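Local coordinates for probable sugar ABC transporter, sugar-binding protein (Streptococcus pneumoniae, PDB 2W7Y), which binds the blood group A trisaccharide and probably delivers such glycans to an ABC transporter for carbohydrate uptake, at residues H44-S49 / K57-L62; V102-G107 / V152-F157. One frame throughout, in Å; residues are numbered along the deposited sequence.

How the interactions relate
Followed from the N terminus, the chain first makes interaction 1, a short local closure: strand 39-44 runs into the loop 44-49, and helix 54-69 turns back so that 57-62 packs on that loop with only seven residues between. Interaction 2 opens later and closes a longer excursion, joining 102-107, which carries strand 102-104, to the loop 152-157 that leads into strand 157-164. The two are in series and neither nest nor cross. In space their centres lie about 14 Å apart, and they meet where Tyr46 of the first approaches Asp104 and Gln155 of the second. Both contacts touch the fucose and the galactose, so they line adjoining parts of one glycan pocket.

Interaction 1. Residues H44-S49 / K57-L62. With FUC (alpha-L-fucopyranose), chain C; GAL (beta-D-galactopyranose), chain B.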
loop_
_atom_site.group_PDB
_atom_site.type_symbol
_atom_site.label_atom_id
_atom_site.label_comp_id
_atom_site.label_asym_id
_atom_site.label_seq_id
_atom_site.Cartn_x
_atom_site.Cartn_y
_atom_site.Cartn_z
ATOM N N HIS A 44 6.065 -0.474 15.477
ATOM C CA HIS A 44 4.892 -0.353 14.598
ATOM C C HIS A 44 4.432 1.108 14.492
ATOM O O HIS A 44 4.854 1.950 15.284
ATOM C CB HIS A 44 3.751 -1.239 15.100
ATOM C CG HIS A 44 3.192 -0.816 16.423
ATOM N ND1 HIS A 44 3.687 -1.278 17.624
ATOM C CD2 HIS A 44 2.182 0.032 16.733
ATOM C CE1 HIS A 44 3.006 -0.735 18.617
ATOM N NE2 HIS A 44 2.086 0.063 18.104
ATOM N N GLY A 45 3.571 1.404 13.519
ATOM C CA GLY A 45 3.079 2.766 13.313
ATOM C C GLY A 45 1.662 3.041 13.796
ATOM O O GLY A 45 1.046 4.032 13.403
ATOM N N TYR A 46 1.141 2.174 14.658
ATOM C CA TYR A 46 -0.194 2.362 15.220
ATOM C C TYR A 46 -0.115 3.135 16.539
ATOM O O TYR A 46 -0.227 2.566 17.625
ATOM C CB TYR A 46 -0.910 1.018 15.377
ATOM C CG TYR A 46 -1.115 0.280 14.069
ATOM C CD1 TYR A 46 -2.119 0.661 13.175
ATOM C CD2 TYR A 46 -0.302 -0.795 13.721
ATOM C CE1 TYR A 46 -2.304 -0.012 11.968
ATOM C CE2 TYR A 46 -0.483 -1.479 12.516
ATOM C CZ TYR A 46 -1.484 -1.081 11.645
ATOM O OH TYR A 46 -1.668 -1.744 10.447
ATOM N N HIS A 47 0.088 4.446 16.410
ATOM C CA HIS A 47 0.302 5.362 17.538
ATOM C C HIS A 47 -0.959 6.149 17.885
ATOM O O HIS A 47 -1.032 6.798 18.925
ATOM C CB HIS A 47 1.418 6.348 17.185
ATOM C CG HIS A 47 1.158 7.125 15.930
ATOM N ND1 HIS A 47 0.373 8.258 15.904
ATOM C CD2 HIS A 47 1.577 6.930 14.657
ATOM C CE1 HIS A 47 0.319 8.727 14.670
ATOM N NE2 HIS A 47 1.042 7.941 13.894
ATOM N N HIS A 48 -1.942 6.079 16.992
ATOM C CA HIS A 48 -3.134 6.918 17.030
ATOM C C HIS A 48 -3.987 6.693 18.272
ATOM O O HIS A 48 -4.179 5.554 18.711
ATOM C CB HIS A 48 -3.987 6.668 15.777
ATOM C CG HIS A 48 -3.199 6.661 14.502
ATOM N ND1 HIS A 48 -3.257 7.687 13.584
ATOM C CD2 HIS A 48 -2.323 5.757 14.003
ATOM C CE1 HIS A 48 -2.456 7.413 12.571
ATOM N NE2 HIS A 48 -1.875 6.249 12.802
ATOM N N SER A 49 -4.489 7.788 18.836
ATOM C CA SER A 49 -5.505 7.713 19.873
ATOM C C SER A 49 -6.751 7.112 19.238
ATOM O O SER A 49 -7.010 7.321 18.049
ATOM C CB SER A 49 -5.810 9.097 20.443
ATOM O OG SER A 49 -6.548 9.888 19.530
ATOM N N LYS A 57 -5.772 1.335 18.114
ATOM C CA LYS A 57 -6.043 0.785 19.438
ATOM C C LYS A 57 -6.308 -0.720 19.368
ATOM O O LYS A 57 -5.817 -1.483 20.206
ATOM C CB LYS A 57 -7.239 1.509 20.069
ATOM C CG LYS A 57 -7.166 1.671 21.579
ATOM C CD LYS A 57 -7.703 0.463 22.312
ATOM C CE LYS A 57 -7.364 0.521 23.787
ATOM N NZ LYS A 57 -7.926 -0.648 24.505
ATOM N N THR A 58 -7.090 -1.137 18.370
ATOM C CA THR A 58 -7.347 -2.551 18.106
ATOM C C THR A 58 -6.033 -3.307 17.888
ATOM O O THR A 58 -5.825 -4.371 18.475
ATOM C CB THR A 58 -8.268 -2.740 16.882
ATOM O OG1 THR A 58 -9.495 -2.027 17.086
ATOM C CG2 THR A 58 -8.576 -4.214 16.650
HETATM N N MSE A 59 -5.155 -2.741 17.061
HETATM C CA MSE A 59 -3.848 -3.334 16.778
HETATM C C MSE A 59 -2.982 -3.438 18.029
HETATM O O MSE A 59 -2.382 -4.480 18.277
HETATM C CB MSE A 59 -3.104 -2.532 15.708
HETATM C CG MSE A 59 -3.740 -2.550 14.339
HETATM SE SE MSE A 59 -3.797 -4.314 13.522
HETATM C CE MSE A 59 -4.072 -3.708 11.719
ATOM N N ARG A 60 -2.923 -2.350 18.804
ATOM C CA ARG A 60 -2.178 -2.315 20.069
ATOM C C ARG A 60 -2.716 -3.323 21.087
ATOM O O ARG A 60 -1.949 -3.875 21.881
ATOM C CB ARG A 60 -2.167 -0.904 20.678
ATOM C CG ARG A 60 -1.359 0.122 19.889
ATOM C CD ARG A 60 -1.062 1.389 20.700
ATOM N NE ARG A 60 -2.266 2.104 21.128
ATOM C CZ ARG A 60 -2.893 3.035 20.415
ATOM N NH1 ARG A 60 -2.448 3.385 19.216
ATOM N NH2 ARG A 60 -3.977 3.620 20.906
ATOM N N ASP A 61 -4.028 -3.553 21.063
ATOM C CA ASP A 61 -4.652 -4.584 21.903
ATOM C C ASP A 61 -4.194 -5.981 21.494
ATOM O O ASP A 61 -3.939 -6.827 22.350
ATOM C CB ASP A 61 -6.182 -4.489 21.860
ATOM C CG ASP A 61 -6.724 -3.315 22.666
ATOM O OD1 ASP A 61 -5.984 -2.768 23.510
ATOM O OD2 ASP A 61 -7.898 -2.943 22.455
ATOM N N LEU A 62 -4.091 -6.203 20.186
ATOM C CA LEU A 62 -3.552 -7.442 19.620
ATOM C C LEU A 62 -2.114 -7.715 20.064
ATOM O O LEU A 62 -1.761 -8.855 20.350
ATOM C CB LEU A 62 -3.617 -7.396 18.084
ATOM C CG LEU A 62 -4.681 -8.164 17.282
ATOM C CD1 LEU A 62 -6.048 -8.186 17.949
ATOM C CD2 LEU A 62 -4.777 -7.601 15.861
HETATM C C1 FUC C . 0.036 3.110 7.521
HETATM C C2 FUC C . -0.240 4.507 8.080
HETATM C C3 FUC C . -0.942 4.389 9.435
HETATM C C4 FUC C . -0.081 3.571 10.398
HETATM C C5 FUC C . 0.239 2.213 9.763
HETATM C C6 FUC C . 1.196 1.379 10.608
HETATM O O2 FUC C . -1.048 5.223 7.180
HETATM O O3 FUC C . -1.247 5.660 9.969
HETATM O O4 FUC C . 1.114 4.266 10.700
HETATM O O5 FUC C . 0.787 2.350 8.459
HETATM C C1 GAL B . -2.025 0.278 7.186
HETATM C C2 GAL B . -1.052 1.231 6.490
HETATM C C3 GAL B . -1.331 1.287 4.985
HETATM C C4 GAL B . -1.468 -0.113 4.375
HETATM C C5 GAL B . -2.500 -0.911 5.185
HETATM C C6 GAL B . -2.739 -2.332 4.670
HETATM O O1 GAL B . -1.569 0.040 8.498
HETATM O O2 GAL B . -1.205 2.511 7.067
HETATM O O3 GAL B . -0.320 2.025 4.337
HETATM O O4 GAL B . -0.207 -0.740 4.375
HETATM O O5 GAL B . -2.089 -0.975 6.538
HETATM O O6 GAL B . -4.007 -2.776 5.117
#
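Selenomethionine Met59 lies on one face of the Tyr46 ring, with CG 3.6 Å from the ring centroid and only 3° off the normal, a CH-pi contact. The opposite face carries C6 of the fucose, 3.7 Å above the plane and over the centre, so the phenol is sandwiched between helix and sugar. Chi1 (-66°) turns CG of Met59 to the ring, and the bend at chi2 leaves SE above the same face of Tyr46, at a longer 4.7 Å from the centroid, a Met-aromatic contact. The phenol's far end is polar: Tyr46 OH is hydrogen-bonded to O1 of the galactose at 2.6 Å.

Arg60 works on the loop backbone instead. Its chain folds at chi3 (-61°), bringing the guanidinium edge to two carbonyls. Arg60 NH1 binds Tyr46 O at 2.9 Å, exactly in the guanidinium plane although well above the carbonyl plane, and also His48 O at 2.8 Å; Arg60 NH2 meets the same His48 O at 2.9 Å. Two nitrogens thus grip one oxygen end-on, from the same face of its carbonyl plane, which should restrict rotation of the guanidinium. CG of Arg60 also packs against NE2 of His44.

The loop so held presents polar groups to the fucose: Gly45 O accepts from its O4, and His48 NE2 is hydrogen-bonded to its O3 at 3.0 Å, near the ring plane. Tyr46 is the centre of an inverse gamma turn. The whole is a strand-loop-helix corner forming one wall of a carbohydrate pocket, with an aromatic ring against the sugar as is common in sugar-binding proteins.

Interaction 2. Residues V102-G107 / V152-F157; sequences VIDLAG and VHEQLF. With GAL (beta-D-galactopyranose), chain B; A2G (2-acetamido-2-deoxy-alpha-D-galactopyranose), chain D; FUC (alpha-L-fucopyranose), chain C.
Ring packing joins the two segments at His153 and Gly107. The backbone N of Gly107 sits over one face of the imidazole, 3.3 Å above its plane and toward the rim, while the opposite face has the carbonyl carbon of Gln155 over its centre. With CG anti to the backbone N (chi1 -158°), the His153 ring reaches the turn at 106-107, and its ND1 is hydrogen-bonded to Ser307 O. Phe157 approaches the same glycine, its CE1 coming to 3.9 Å from Gly107 CA.

Charge and water dominate the other end. The carboxylates of Asp104 and Glu154 approach with their planes 39° apart, OD1 of Asp104 lying 3.7 Å from OE2 of Glu154, an arrangement that would tend to raise the proton affinity of either. Water mediates part of this meeting: water 2 donates to Asp104 OD2 at 2.6 Å and accepts from Glu154 N. Asp104 OD2 also takes the N-H of Ala106, from above the carboxylate plane, at 3.3 Å from Ala106 N, forming an Asx turn.

Sugar contacts come from both segments. O4 of the galactose donates to Ala106 O at 2.9 Å and lies at the edge of the His153 ring; Gln155 NE2 makes a weak bond to its O6, at 2.8 Å with an N-H...O angle of 128°. Phe157 turns its edge to O7 of the N-acetylgalactosamine, and Ala106 CB touches the fucose.

In the fold, strand 102-104 runs between strands 39-44 and 311-313, Glu154 packs on Ile311 and on Met332 of helix 319-332, and Phe157 opens strand 157-164, where Trp282 meets its ring edge-to-face.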
loop_
_atom_site.group_PDB
_atom_site.type_symbol
_atom_site.label_atom_id
_atom_site.label_comp_id
_atom_site.label_asym_id
_atom_site.label_seq_id
_atom_site.Cartn_x
_atom_site.Cartn_y
_atom_site.Cartn_z
ATOM N N VAL A 102 12.182 -6.423 15.875
ATOM C CA VAL A 102 11.007 -6.702 15.050
ATOM C C VAL A 102 10.458 -5.358 14.594
ATOM O O VAL A 102 10.344 -4.430 15.396
ATOM C CB VAL A 102 9.897 -7.466 15.839
ATOM C CG1 VAL A 102 8.675 -7.753 14.948
ATOM C CG2 VAL A 102 10.430 -8.765 16.433
ATOM N N ILE A 103 10.146 -5.241 13.305
ATOM C CA ILE A 103 9.450 -4.058 12.801
ATOM C C ILE A 103 8.317 -4.444 11.854
ATOM O O ILE A 103 8.493 -5.307 10.995
ATOM C CB ILE A 103 10.421 -3.014 12.158
ATOM C CG1 ILE A 103 9.679 -1.707 11.820
ATOM C CG2 ILE A 103 11.163 -3.608 10.948
ATOM C CD1 ILE A 103 10.568 -0.480 11.702
ATOM N N ASP A 104 7.151 -3.831 12.052
ATOM C CA ASP A 104 6.058 -3.909 11.090
ATOM C C ASP A 104 6.170 -2.712 10.158
ATOM O O ASP A 104 5.908 -1.572 10.545
ATOM C CB ASP A 104 4.684 -3.949 11.781
ATOM C CG ASP A 104 3.518 -3.890 10.784
ATOM O OD1 ASP A 104 2.444 -3.373 11.164
ATOM O OD2 ASP A 104 3.669 -4.343 9.624
ATOM N N LEU A 105 6.568 -2.997 8.925
ATOM C CA LEU A 105 6.863 -1.974 7.938
ATOM C C LEU A 105 5.614 -1.337 7.335
ATOM O O LEU A 105 5.707 -0.294 6.693
ATOM C CB LEU A 105 7.771 -2.546 6.847
ATOM C CG LEU A 105 9.223 -2.776 7.279
ATOM C CD1 LEU A 105 9.990 -3.476 6.181
ATOM C CD2 LEU A 105 9.892 -1.445 7.645
ATOM N N ALA A 106 4.460 -1.968 7.549
ATOM C CA ALA A 106 3.151 -1.406 7.183
ATOM C C ALA A 106 3.013 -1.039 5.702
ATOM O O ALA A 106 2.450 0.006 5.364
ATOM C CB ALA A 106 2.818 -0.206 8.067
ATOM N N GLY A 107 3.526 -1.908 4.834
ATOM C CA GLY A 107 3.496 -1.690 3.388
ATOM C C GLY A 107 4.826 -1.232 2.812
ATOM O O GLY A 107 5.081 -1.409 1.618
ATOM N N VAL A 152 6.681 -10.356 6.023
ATOM C CA VAL A 152 5.300 -10.816 5.873
ATOM C C VAL A 152 4.321 -9.763 6.386
ATOM O O VAL A 152 4.306 -9.441 7.573
ATOM C CB VAL A 152 5.042 -12.178 6.581
ATOM C CG1 VAL A 152 3.562 -12.552 6.521
ATOM C CG2 VAL A 152 5.890 -13.288 5.972
ATOM N N HIS A 153 3.508 -9.236 5.476
ATOM C CA HIS A 153 2.494 -8.247 5.810
ATOM C C HIS A 153 1.188 -8.961 6.167
ATOM O O HIS A 153 0.593 -9.639 5.324
ATOM C CB HIS A 153 2.312 -7.292 4.624
ATOM C CG HIS A 153 1.720 -5.961 4.979
ATOM N ND1 HIS A 153 1.266 -5.076 4.022
ATOM C CD2 HIS A 153 1.497 -5.365 6.174
ATOM C CE1 HIS A 153 0.798 -3.991 4.614
ATOM N NE2 HIS A 153 0.923 -4.142 5.919
ATOM N N GLU A 154 0.758 -8.831 7.424
ATOM C CA GLU A 154 -0.505 -9.426 7.893
ATOM C C GLU A 154 -1.758 -8.828 7.248
ATOM O O GLU A 154 -2.824 -9.441 7.269
ATOM C CB GLU A 154 -0.626 -9.390 9.428
ATOM C CG GLU A 154 0.394 -8.531 10.149
ATOM C CD GLU A 154 -0.099 -7.156 10.558
ATOM O OE1 GLU A 154 -1.090 -6.637 10.002
ATOM O OE2 GLU A 154 0.544 -6.580 11.460
ATOM N N GLN A 155 -1.619 -7.626 6.696
ATOM C CA GLN A 155 -2.672 -6.983 5.926
ATOM C C GLN A 155 -2.178 -6.827 4.500
ATOM O O GLN A 155 -1.118 -6.251 4.275
ATOM C CB GLN A 155 -2.960 -5.598 6.482
ATOM C CG GLN A 155 -3.578 -5.568 7.849
ATOM C CD GLN A 155 -3.470 -4.203 8.489
ATOM O OE1 GLN A 155 -2.860 -4.062 9.539
ATOM N NE2 GLN A 155 -4.054 -3.189 7.856
ATOM N N LEU A 156 -2.943 -7.332 3.541
ATOM C CA LEU A 156 -2.556 -7.259 2.139
ATOM C C LEU A 156 -2.698 -5.856 1.556
ATOM O O LEU A 156 -3.636 -5.129 1.878
ATOM C CB LEU A 156 -3.367 -8.264 1.319
ATOM C CG LEU A 156 -2.756 -9.621 0.956
ATOM C CD1 LEU A 156 -1.618 -10.071 1.879
ATOM C CD2 LEU A 156 -3.849 -10.669 0.879
ATOM N N PHE A 157 -1.755 -5.491 0.691
ATOM C CA PHE A 157 -1.778 -4.207 0.004
ATOM C C PHE A 157 -2.738 -4.274 -1.186
ATOM O O PHE A 157 -2.345 -4.105 -2.346
ATOM C CB PHE A 157 -0.369 -3.794 -0.436
ATOM C CG PHE A 157 -0.106 -2.321 -0.298
ATOM C CD1 PHE A 157 0.445 -1.810 0.872
ATOM C CD2 PHE A 157 -0.431 -1.440 -1.325
ATOM C CE1 PHE A 157 0.680 -0.446 1.015
ATOM C CE2 PHE A 157 -0.197 -0.079 -1.187
ATOM C CZ PHE A 157 0.355 0.422 -0.017
HETATM C C1 GAL B . -2.025 0.278 7.186
HETATM C C2 GAL B . -1.052 1.231 6.490
HETATM C C3 GAL B . -1.331 1.287 4.985
HETATM C C4 GAL B . -1.468 -0.113 4.375
HETATM C C5 GAL B . -2.500 -0.911 5.185
HETATM C C6 GAL B . -2.739 -2.332 4.670
HETATM O O1 GAL B . -1.569 0.040 8.498
HETATM O O2 GAL B . -1.205 2.511 7.067
HETATM O O3 GAL B . -0.320 2.025 4.337
HETATM O O4 GAL B . -0.207 -0.740 4.375
HETATM O O5 GAL B . -2.089 -0.975 6.538
HETATM O O6 GAL B . -4.007 -2.776 5.117
HETATM O O5 A2G D . -1.695 3.599 3.186
HETATM C C1 A2G D . -0.512 2.757 3.240
HETATM C C2 A2G D . 0.660 3.568 2.713
HETATM N N2 A2G D . 1.905 2.802 2.772
HETATM C C3 A2G D . 0.844 4.824 3.576
HETATM O O3 A2G D . 2.000 5.549 3.154
HETATM C C4 A2G D . -0.414 5.693 3.532
HETATM O O4 A2G D . -0.630 6.185 2.204
HETATM C C5 A2G D . -1.613 4.844 3.976
HETATM C C6 A2G D . -2.926 5.617 3.878
HETATM O O6 A2G D . -4.000 4.727 4.188
HETATM C C7 A2G D . 2.684 2.642 1.708
HETATM O O7 A2G D . 2.436 3.081 0.584
HETATM C C8 A2G D . 3.950 1.833 1.977
HETATM C C1 FUC C . 0.036 3.110 7.521
HETATM C C2 FUC C . -0.240 4.507 8.080
HETATM C C3 FUC C . -0.942 4.389 9.435
HETATM C C4 FUC C . -0.081 3.571 10.398
HETATM C C5 FUC C . 0.239 2.213 9.763
HETATM C C6 FUC C . 1.196 1.379 10.608
HETATM O O2 FUC C . -1.048 5.223 7.180
HETATM O O3 FUC C . -1.247 5.660 9.969
HETATM O O4 FUC C . 1.114 4.266 10.700
HETATM O O5 FUC C . 0.787 2.350 8.459
HETATM O O HOH W 1 0.163 -3.509 10.048
HETATM O O HOH W 2 2.421 -6.504 8.901
#